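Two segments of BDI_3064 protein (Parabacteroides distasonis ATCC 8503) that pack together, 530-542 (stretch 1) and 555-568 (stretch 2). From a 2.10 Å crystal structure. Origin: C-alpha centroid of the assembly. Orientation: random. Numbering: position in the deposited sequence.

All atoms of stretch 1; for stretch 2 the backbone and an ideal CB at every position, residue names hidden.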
ATOM      1  N   ASN A 530     -20.913   8.906 -10.385  1.00 29.71           N
ATOM      2  CA  ASN A 530     -20.494  10.223  -9.918  1.00 29.04           C
ATOM      3  C   ASN A 530     -18.986  10.435  -9.945  1.00 29.01           C
ATOM      4  O   ASN A 530     -18.488  11.342  -9.289  1.00 28.91           O
ATOM      5  CB  ASN A 530     -21.131  10.600  -8.562  1.00 30.53           C
ATOM      6  CG  ASN A 530     -20.707   9.705  -7.419  1.00 29.06           C
ATOM      7  OD1 ASN A 530     -19.939   8.763  -7.588  1.00 28.99           O
ATOM      8  ND2 ASN A 530     -21.214  10.012  -6.234  1.00 28.77           N
ATOM      9  N   GLY A 531     -18.279   9.629 -10.744  1.00 28.45           N
ATOM     10  CA  GLY A 531     -16.857   9.830 -11.027  1.00 29.40           C
ATOM     11  C   GLY A 531     -15.990   8.590 -10.906  1.00 30.21           C
ATOM     12  O   GLY A 531     -14.869   8.561 -11.420  1.00 28.48           O
ATOM     13  N   GLY A 532     -16.504   7.569 -10.216  1.00 29.27           N
ATOM     14  CA  GLY A 532     -15.770   6.362  -9.993  1.00 28.80           C
ATOM     15  C   GLY A 532     -14.791   6.560  -8.845  1.00 29.04           C
ATOM     16  O   GLY A 532     -14.834   7.578  -8.138  1.00 28.33           O
ATOM     17  N   PRO A 533     -13.908   5.572  -8.636  1.00 28.92           N
ATOM     18  CA  PRO A 533     -12.854   5.759  -7.663  1.00 28.84           C
ATOM     19  C   PRO A 533     -12.107   7.026  -7.978  1.00 28.13           C
ATOM     20  O   PRO A 533     -11.865   7.335  -9.155  1.00 26.04           O
ATOM     21  CB  PRO A 533     -11.950   4.552  -7.873  1.00 29.74           C
ATOM     22  CG  PRO A 533     -12.784   3.545  -8.594  1.00 29.34           C
ATOM     23  CD  PRO A 533     -13.755   4.329  -9.401  1.00 28.56           C
ATOM     24  N   LEU A 534     -11.756   7.767  -6.940  1.00 26.28           N
ATOM     25  CA  LEU A 534     -11.129   9.059  -7.147  1.00 25.88           C
ATOM     26  C   LEU A 534      -9.760   9.008  -7.801  1.00 25.57           C
ATOM     27  O   LEU A 534      -9.310  10.025  -8.325  1.00 28.20           O
ATOM     28  CB  LEU A 534     -11.049   9.845  -5.847  1.00 26.31           C
ATOM     29  CG  LEU A 534     -10.870  11.351  -5.952  1.00 26.96           C
ATOM     30  CD1 LEU A 534     -11.955  11.985  -6.804  1.00 27.40           C
ATOM     31  CD2 LEU A 534     -10.887  11.950  -4.549  1.00 27.17           C
ATOM     32  N   PHE A 535      -9.094   7.855  -7.807  1.00 25.07           N
ATOM     33  CA  PHE A 535      -7.798   7.767  -8.492  1.00 26.98           C
ATOM     34  C   PHE A 535      -7.906   7.979  -9.997  1.00 27.21           C
ATOM     35  O   PHE A 535      -6.902   8.256 -10.655  1.00 26.96           O
ATOM     36  CB  PHE A 535      -7.068   6.463  -8.175  1.00 27.33           C
ATOM     37  CG  PHE A 535      -7.527   5.280  -8.971  1.00 27.94           C
ATOM     38  CD1 PHE A 535      -6.955   5.002 -10.207  1.00 28.40           C
ATOM     39  CD2 PHE A 535      -8.491   4.414  -8.482  1.00 28.56           C
ATOM     40  CE1 PHE A 535      -7.333   3.894 -10.950  1.00 28.77           C
ATOM     41  CE2 PHE A 535      -8.892   3.304  -9.224  1.00 29.23           C
ATOM     42  CZ  PHE A 535      -8.305   3.038 -10.452  1.00 29.36           C
ATOM     43  N   PHE A 536      -9.119   7.856 -10.530  1.00 26.73           N
ATOM     44  CA  PHE A 536      -9.399   8.222 -11.905  1.00 27.83           C
ATOM     45  C   PHE A 536      -8.961   9.650 -12.269  1.00 27.95           C
ATOM     46  O   PHE A 536      -8.496   9.877 -13.394  1.00 27.48           O
ATOM     47  CB  PHE A 536     -10.886   8.022 -12.208  1.00 28.73           C
ATOM     48  CG  PHE A 536     -11.314   6.583 -12.344  1.00 27.14           C
ATOM     49  CD1 PHE A 536     -10.485   5.503 -12.011  1.00 27.29           C
ATOM     50  CD2 PHE A 536     -12.589   6.312 -12.792  1.00 28.22           C
ATOM     51  CE1 PHE A 536     -10.931   4.208 -12.157  1.00 27.18           C
ATOM     52  CE2 PHE A 536     -13.032   5.015 -12.945  1.00 27.63           C
ATOM     53  CZ  PHE A 536     -12.194   3.960 -12.633  1.00 26.34           C
ATOM     54  N   ILE A 537      -9.092  10.594 -11.339  1.00 25.86           N
ATOM     55  CA  ILE A 537      -8.622  11.958 -11.589  1.00 27.21           C
ATOM     56  C   ILE A 537      -7.140  12.215 -11.251  1.00 27.07           C
ATOM     57  O   ILE A 537      -6.668  13.344 -11.303  1.00 28.10           O
ATOM     58  CB  ILE A 537      -9.534  13.012 -10.925  1.00 26.83           C
ATOM     59  CG1 ILE A 537      -9.452  12.957  -9.391  1.00 26.21           C
ATOM     60  CG2 ILE A 537     -10.956  12.814 -11.404  1.00 25.87           C
ATOM     61  CD1 ILE A 537      -9.911  14.218  -8.733  1.00 26.71           C
ATOM     62  N   HIS A 538      -6.411  11.159 -10.923  1.00 28.22           N
ATOM     63  CA  HIS A 538      -5.026  11.258 -10.526  1.00 27.30           C
ATOM     64  C   HIS A 538      -4.125  10.730 -11.624  1.00 27.80           C
ATOM     65  O   HIS A 538      -3.385  11.499 -12.224  1.00 25.15           O
ATOM     66  CB  HIS A 538      -4.776  10.479  -9.230  1.00 27.17           C
ATOM     67  CG  HIS A 538      -5.559  10.997  -8.075  1.00 26.56           C
ATOM     68  ND1 HIS A 538      -5.858  10.222  -6.974  1.00 26.43           N
ATOM     69  CD2 HIS A 538      -6.127  12.209  -7.856  1.00 26.71           C
ATOM     70  CE1 HIS A 538      -6.611  10.924  -6.143  1.00 27.33           C
ATOM     71  NE2 HIS A 538      -6.773  12.137  -6.645  1.00 28.70           N
ATOM     72  N   TYR A 539      -4.236   9.432 -11.908  1.00 27.36           N
ATOM     73  CA  TYR A 539      -3.192   8.714 -12.639  1.00 27.23           C
ATOM     74  C   TYR A 539      -2.923   9.277 -14.019  1.00 26.16           C
ATOM     75  O   TYR A 539      -1.776   9.477 -14.376  1.00 28.37           O
ATOM     76  CB  TYR A 539      -3.533   7.249 -12.776  1.00 25.77           C
ATOM     77  CG  TYR A 539      -3.596   6.448 -11.498  1.00 26.43           C
ATOM     78  CD1 TYR A 539      -3.246   6.975 -10.269  1.00 26.70           C
ATOM     79  CD2 TYR A 539      -3.946   5.109 -11.554  1.00 27.53           C
ATOM     80  CE1 TYR A 539      -3.294   6.198  -9.130  1.00 27.54           C
ATOM     81  CE2 TYR A 539      -3.982   4.322 -10.425  1.00 27.97           C
ATOM     82  CZ  TYR A 539      -3.675   4.873  -9.210  1.00 27.63           C
ATOM     83  OH  TYR A 539      -3.721   4.072  -8.094  1.00 27.86           O
ATOM     84  N   SER A 540      -3.981   9.541 -14.778  1.00 26.14           N
ATOM     85  CA  SER A 540      -3.835  10.121 -16.120  1.00 26.18           C
ATOM     86  C   SER A 540      -3.527  11.611 -16.108  1.00 25.41           C
ATOM     87  O   SER A 540      -3.400  12.220 -17.183  1.00 24.21           O
ATOM     88  CB  SER A 540      -5.094   9.878 -16.982  1.00 24.91           C
ATOM     89  OG  SER A 540      -5.109   8.563 -17.471  1.00 24.57           O
ATOM     90  N   TYR A 541      -3.445  12.198 -14.917  1.00 25.35           N
ATOM     91  CA  TYR A 541      -3.332  13.630 -14.743  1.00 25.29           C
ATOM     92  C   TYR A 541      -2.149  14.013 -13.874  1.00 25.21           C
ATOM     93  O   TYR A 541      -2.103  15.119 -13.311  1.00 24.29           O
ATOM     94  CB  TYR A 541      -4.663  14.194 -14.207  1.00 25.49           C
ATOM     95  CG  TYR A 541      -5.775  13.679 -15.075  1.00 25.84           C
ATOM     96  CD1 TYR A 541      -5.967  14.186 -16.369  1.00 26.09           C
ATOM     97  CD2 TYR A 541      -6.566  12.619 -14.667  1.00 25.48           C
ATOM     98  CE1 TYR A 541      -6.929  13.669 -17.201  1.00 24.32           C
ATOM     99  CE2 TYR A 541      -7.538  12.104 -15.501  1.00 25.97           C
ATOM    100  CZ  TYR A 541      -7.708  12.637 -16.767  1.00 26.05           C
ATOM    101  OH  TYR A 541      -8.669  12.101 -17.580  1.00 25.03           O
ATOM    102  N   LEU A 542      -1.182  13.113 -13.781  1.00 25.78           N
ATOM    103  CA  LEU A 542       0.070  13.422 -13.101  1.00 27.57           C
ATOM    104  C   LEU A 542       0.926  14.285 -13.987  1.00 26.75           C
ATOM    105  O   LEU A 542       1.608  15.194 -13.509  1.00 27.64           O
ATOM    106  CB  LEU A 542       0.824  12.145 -12.747  1.00 27.21           C
ATOM    107  CG  LEU A 542       0.027  11.239 -11.823  1.00 27.76           C
ATOM    108  CD1 LEU A 542       0.843  10.022 -11.482  1.00 28.33           C
ATOM    109  CD2 LEU A 542      -0.394  11.936 -10.542  1.00 28.72           C
ATOM    110  N   UNK A 555     -13.674  20.550 -20.326  1.00 27.20           N
ATOM    111  CA  UNK A 555     -12.313  20.702 -19.855  1.00 28.36           C
ATOM    112  C   UNK A 555     -12.106  19.717 -18.678  1.00 29.98           C
ATOM    113  O   UNK A 555     -12.985  19.598 -17.822  1.00 28.98           O
ATOM    114  CB  UNK A 555     -12.036  22.148 -19.439  1.00 28.36           C
ATOM    115  N   UNK A 556     -10.958  19.040 -18.622  1.00 29.51           N
ATOM    116  CA  UNK A 556     -10.752  17.996 -17.605  1.00 29.50           C
ATOM    117  C   UNK A 556     -10.388  18.475 -16.202  1.00 28.81           C
ATOM    118  O   UNK A 556     -10.800  17.850 -15.243  1.00 29.66           O
ATOM    119  CB  UNK A 556      -9.646  17.055 -18.086  1.00 29.50           C
ATOM    120  N   UNK A 557      -9.692  19.588 -16.053  1.00 28.56           N
ATOM    121  CA  UNK A 557      -9.496  20.102 -14.719  1.00 29.91           C
ATOM    122  C   UNK A 557     -10.869  20.389 -14.105  1.00 31.71           C
ATOM    123  O   UNK A 557     -11.105  20.051 -12.960  1.00 31.47           O
ATOM    124  CB  UNK A 557      -8.618  21.355 -14.737  1.00 29.91           C
ATOM    125  N   UNK A 558     -11.725  21.074 -14.859  1.00 32.05           N
ATOM    126  CA  UNK A 558     -13.061  21.431 -14.403  1.00 35.23           C
ATOM    127  C   UNK A 558     -13.848  20.202 -13.993  1.00 31.16           C
ATOM    128  O   UNK A 558     -14.456  20.170 -12.924  1.00 30.38           O
ATOM    129  CB  UNK A 558     -13.813  22.195 -15.495  1.00 35.23           C
ATOM    130  N   UNK A 559     -13.833  19.198 -14.853  1.00 28.39           N
ATOM    131  CA  UNK A 559     -14.620  17.997 -14.631  1.00 28.32           C
ATOM    132  C   UNK A 559     -14.037  17.102 -13.522  1.00 29.83           C
ATOM    133  O   UNK A 559     -14.773  16.593 -12.679  1.00 27.61           O
ATOM    134  CB  UNK A 559     -14.723  17.206 -15.937  1.00 28.32           C
ATOM    135  N   UNK A 560     -12.716  16.906 -13.553  1.00 30.40           N
ATOM    136  CA  UNK A 560     -12.008  16.157 -12.520  1.00 29.35           C
ATOM    137  C   UNK A 560     -12.237  16.807 -11.162  1.00 30.24           C
ATOM    138  O   UNK A 560     -12.534  16.128 -10.186  1.00 28.97           O
ATOM    139  CB  UNK A 560     -10.512  16.079 -12.833  1.00 29.35           C
ATOM    140  N   UNK A 561     -12.113  18.127 -11.117  1.00 29.76           N
ATOM    141  CA  UNK A 561     -12.286  18.853  -9.865  1.00 30.64           C
ATOM    142  C   UNK A 561     -13.676  18.614  -9.292  1.00 31.41           C
ATOM    143  O   UNK A 561     -13.827  18.453  -8.086  1.00 31.71           O
ATOM    144  CB  UNK A 561     -12.050  20.350 -10.076  1.00 30.64           C
ATOM    145  N   UNK A 562     -14.674  18.587 -10.164  1.00 30.36           N
ATOM    146  CA  UNK A 562     -16.013  18.233  -9.756  1.00 31.35           C
ATOM    147  C   UNK A 562     -16.081  16.867  -9.123  1.00 29.93           C
ATOM    148  O   UNK A 562     -16.773  16.700  -8.115  1.00 29.45           O
ATOM    149  CB  UNK A 562     -16.961  18.295 -10.956  1.00 31.35           C
ATOM    150  N   UNK A 563     -15.386  15.895  -9.714  1.00 28.42           N
ATOM    151  CA  UNK A 563     -15.320  14.575  -9.113  1.00 28.41           C
ATOM    152  C   UNK A 563     -14.735  14.613  -7.689  1.00 27.38           C
ATOM    153  O   UNK A 563     -15.272  13.993  -6.780  1.00 27.52           O
ATOM    154  CB  UNK A 563     -14.485  13.648  -9.999  1.00 28.41           C
ATOM    155  N   UNK A 564     -13.657  15.356  -7.495  1.00 25.72           N
ATOM    156  CA  UNK A 564     -13.074  15.486  -6.178  1.00 24.80           C
ATOM    157  C   UNK A 564     -14.075  16.084  -5.207  1.00 26.54           C
ATOM    158  O   UNK A 564     -14.281  15.552  -4.121  1.00 25.95           O
ATOM    159  CB  UNK A 564     -11.807  16.341  -6.234  1.00 24.80           C
ATOM    160  N   UNK A 565     -14.710  17.181  -5.602  1.00 27.68           N
ATOM    161  CA  UNK A 565     -15.687  17.826  -4.734  1.00 27.89           C
ATOM    162  C   UNK A 565     -16.873  16.943  -4.415  1.00 26.61           C
ATOM    163  O   UNK A 565     -17.386  16.995  -3.313  1.00 26.05           O
ATOM    164  CB  UNK A 565     -16.180  19.123  -5.379  1.00 27.89           C
ATOM    165  N   UNK A 566     -17.327  16.184  -5.410  1.00 26.62           N
ATOM    166  CA  UNK A 566     -18.433  15.261  -5.270  1.00 26.06           C
ATOM    167  C   UNK A 566     -18.067  14.221  -4.242  1.00 28.12           C
ATOM    168  O   UNK A 566     -18.852  13.878  -3.375  1.00 26.36           O
ATOM    169  CB  UNK A 566     -18.790  14.609  -6.608  1.00 26.06           C
ATOM    170  N   UNK A 567     -16.859  13.692  -4.391  1.00 28.86           N
ATOM    171  CA  UNK A 567     -16.350  12.705  -3.486  1.00 27.27           C
ATOM    172  C   UNK A 567     -16.297  13.281  -2.055  1.00 28.19           C
ATOM    173  O   UNK A 567     -16.839  12.674  -1.115  1.00 29.97           O
ATOM    174  CB  UNK A 567     -14.969  12.232  -3.945  1.00 27.27           C
ATOM    175  N   UNK A 568     -15.712  14.459  -1.892  1.00 26.30           N
ATOM    176  CA  UNK A 568     -15.690  15.078  -0.584  1.00 28.03           C
ATOM    177  C   UNK A 568     -17.098  15.262  -0.036  1.00 27.99           C
ATOM    178  O   UNK A 568     -17.337  15.028   1.159  1.00 26.88           O
ATOM    179  CB  UNK A 568     -14.966  16.424  -0.648  1.00 28.03           C
TER

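Position 555 precedes the first helical turn and lies beyond reach of stretch 1, so the helix start sets its demand: Asn, Asp, Ser or Thr could cap the free amides. It is Asn555, whose OD1 accepts a hydrogen bond from the backbone N of residue 558 at 3.1 Å.

At 556, CA-to-CB points toward stretch 1, with the ideal CB 4.4 Å from Tyr541 CE1; an aromatic or aliphatic group would suit. The residue is Tyr556, its CD1 4.3 Å from Tyr541 OH.

Positions 557, 558 and 559 have nothing of stretch 1 within 5.5 Å of their ideal CB atoms, and many side chains would fit. They are Phe557, Glu558 and Asn559.

At 560 CB points toward stretch 1, 3.6 Å from Ile537 CG2, and the Tyr541 ring lies nearby, so a medium-sized side chain is expected, either apolar against Ile537 or carrying a flat amide to lie by the ring. Asn560 takes the second course: ND2 sits over one face of Tyr541, 3.4 Å from its CD2, while Ile537 CD1 packs 3.6 Å from the backbone O of Asn560.

At 561 CB points away, and at 562 sideways; both tolerate long polar chains. Gln561 and Lys562 occupy them, and Lys562 NZ forms a long salt bridge with Glu558 OE2 (3.8 Å), one helical turn back.

Position 563 faces Gly531, Leu534 and Ile537, its ideal CB 3.9 Å from Ile537 CG2. The CA atoms of 531 and 563 are only 5.3 Å apart, favouring a slender apolar chain such as Met or Leu. Met563 places SD 3.6 Å from Ile537 CG2 and 3.7 Å from Gly531 CA. An ideal CB on Gly531 would lie 2.9 Å from Met563 CG, a clash. A water donates to both Asn530 O and Met563 O, at 2.7 Å each.

At 564 CB points sideways, yet its ideal position is already 3.8 Å from Ile537 CD1, suiting a small apolar group. Ala564 fits, its CA 3.7 Å from Leu534 CD1.

At 566 CB points toward stretch 1, 4.2 Å from Asn530 O; a branched aliphatic or a donor could serve. Ile566 CG2 lies 3.6 Å from Asn530 O.

Position 567, with its ideal CB 4.1 Å from Leu534 CD2, could be apolar or polar. Asn567 ND2 lies 3.6 Å from Leu534 CB and donates to a water that in turn donates to Gly532 O, both bonds 2.7 Å.

CA-to-CB points away at 565 and sideways at 568, both free of stretch 1, so many side chains would suit; they are Lys565 and Gln568.

Stretch 2 (555-568) NYFENNQKMAKINQ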
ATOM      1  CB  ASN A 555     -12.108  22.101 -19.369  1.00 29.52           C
ATOM      2  CG  ASN A 555     -10.761  22.279 -18.743  1.00 30.86           C
ATOM      3  OD1 ASN A 555     -10.624  22.268 -17.510  1.00 31.62           O
ATOM      4  ND2 ASN A 555      -9.739  22.382 -19.583  1.00 31.49           N
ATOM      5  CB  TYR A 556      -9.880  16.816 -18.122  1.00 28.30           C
ATOM      6  CG  TYR A 556     -10.780  15.987 -18.951  1.00 26.97           C
ATOM      7  CD1 TYR A 556     -11.624  15.065 -18.364  1.00 27.21           C
ATOM      8  CD2 TYR A 556     -10.949  16.270 -20.287  1.00 28.55           C
ATOM      9  CE1 TYR A 556     -12.548  14.368 -19.103  1.00 27.74           C
ATOM     10  CE2 TYR A 556     -11.864  15.571 -21.052  1.00 28.37           C
ATOM     11  CZ  TYR A 556     -12.673  14.630 -20.457  1.00 28.50           C
ATOM     12  OH  TYR A 556     -13.585  13.939 -21.206  1.00 28.98           O
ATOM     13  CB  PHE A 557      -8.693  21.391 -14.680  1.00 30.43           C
ATOM     14  CG  PHE A 557      -8.551  21.931 -13.293  1.00 30.30           C
ATOM     15  CD1 PHE A 557      -7.619  21.369 -12.418  1.00 29.98           C
ATOM     16  CD2 PHE A 557      -9.404  22.921 -12.818  1.00 29.90           C
ATOM     17  CE1 PHE A 557      -7.513  21.828 -11.118  1.00 29.79           C
ATOM     18  CE2 PHE A 557      -9.297  23.386 -11.513  1.00 29.62           C
ATOM     19  CZ  PHE A 557      -8.354  22.843 -10.665  1.00 29.07           C
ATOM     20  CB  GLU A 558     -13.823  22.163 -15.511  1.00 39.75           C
ATOM     21  CG  GLU A 558     -15.270  22.528 -15.184  1.00 41.76           C
ATOM     22  CD  GLU A 558     -16.087  22.735 -16.439  1.00 47.35           C
ATOM     23  OE1 GLU A 558     -16.100  23.871 -16.951  1.00 50.01           O
ATOM     24  OE2 GLU A 558     -16.709  21.750 -16.929  1.00 53.68           O
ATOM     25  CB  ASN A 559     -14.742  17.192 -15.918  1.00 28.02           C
ATOM     26  CG  ASN A 559     -15.960  16.286 -15.903  1.00 28.89           C
ATOM     27  OD1 ASN A 559     -17.100  16.764 -15.889  1.00 28.77           O
ATOM     28  ND2 ASN A 559     -15.731  14.984 -15.866  1.00 29.22           N
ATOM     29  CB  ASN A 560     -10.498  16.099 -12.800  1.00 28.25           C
ATOM     30  CG  ASN A 560     -10.151  15.210 -13.971  1.00 27.35           C
ATOM     31  OD1 ASN A 560     -11.026  14.610 -14.606  1.00 26.95           O
ATOM     32  ND2 ASN A 560      -8.864  15.138 -14.281  1.00 26.13           N
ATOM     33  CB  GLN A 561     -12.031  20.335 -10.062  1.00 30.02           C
ATOM     34  CG  GLN A 561     -12.215  21.201  -8.825  1.00 31.47           C
ATOM     35  CD  GLN A 561     -12.059  22.658  -9.151  1.00 30.65           C
ATOM     36  OE1 GLN A 561     -12.761  23.177 -10.020  1.00 33.23           O
ATOM     37  NE2 GLN A 561     -11.142  23.327  -8.472  1.00 28.08           N
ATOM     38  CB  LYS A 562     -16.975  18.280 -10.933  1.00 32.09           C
ATOM     39  CG  LYS A 562     -17.423  19.684 -11.236  1.00 33.02           C
ATOM     40  CD  LYS A 562     -18.215  19.697 -12.510  1.00 33.21           C
ATOM     41  CE  LYS A 562     -18.575  21.103 -12.915  1.00 32.73           C
ATOM     42  NZ  LYS A 562     -19.275  21.004 -14.214  1.00 33.13           N
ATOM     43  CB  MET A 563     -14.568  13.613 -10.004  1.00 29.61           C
ATOM     44  CG  MET A 563     -15.319  13.350 -11.299  1.00 30.40           C
ATOM     45  SD  MET A 563     -14.392  12.264 -12.388  1.00 28.34           S
ATOM     46  CE  MET A 563     -15.564  12.067 -13.720  1.00 28.61           C
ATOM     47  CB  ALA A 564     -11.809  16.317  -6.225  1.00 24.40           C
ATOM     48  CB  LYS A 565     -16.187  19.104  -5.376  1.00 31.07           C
ATOM     49  CG  LYS A 565     -15.182  20.237  -5.295  1.00 34.31           C
ATOM     50  CD  LYS A 565     -15.566  21.349  -6.249  1.00 38.45           C
ATOM     51  CE  LYS A 565     -16.008  22.614  -5.552  1.00 41.96           C
ATOM     52  NZ  LYS A 565     -16.696  23.490  -6.537  1.00 44.65           N
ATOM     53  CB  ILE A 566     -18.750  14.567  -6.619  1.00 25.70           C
ATOM     54  CG1 ILE A 566     -19.591  15.486  -7.530  1.00 26.22           C
ATOM     55  CG2 ILE A 566     -19.496  13.258  -6.429  1.00 24.02           C
ATOM     56  CD1 ILE A 566     -19.573  15.117  -8.998  1.00 24.90           C
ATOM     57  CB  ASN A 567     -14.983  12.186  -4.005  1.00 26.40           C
ATOM     58  CG  ASN A 567     -14.527  10.938  -3.293  1.00 25.21           C
ATOM     59  OD1 ASN A 567     -14.472  10.924  -2.060  1.00 23.43           O
ATOM     60  ND2 ASN A 567     -14.153   9.905  -4.056  1.00 23.00           N
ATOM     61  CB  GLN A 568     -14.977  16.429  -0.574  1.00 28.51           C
ATOM     62  CG  GLN A 568     -14.782  16.966   0.838  1.00 28.70           C
ATOM     63  CD  GLN A 568     -14.399  18.419   0.895  1.00 29.31           C
ATOM     64  OE1 GLN A 568     -14.826  19.201   0.079  1.00 28.22           O
ATOM     65  NE2 GLN A 568     -13.627  18.793   1.907  1.00 30.16           N
TER
HETATM   66  O   HOH W   1     -16.481  11.701  -7.475  1.00 30.42           O
HETATM   67  O   HOH W   2     -14.565   9.852  -6.678  1.00 25.98           O
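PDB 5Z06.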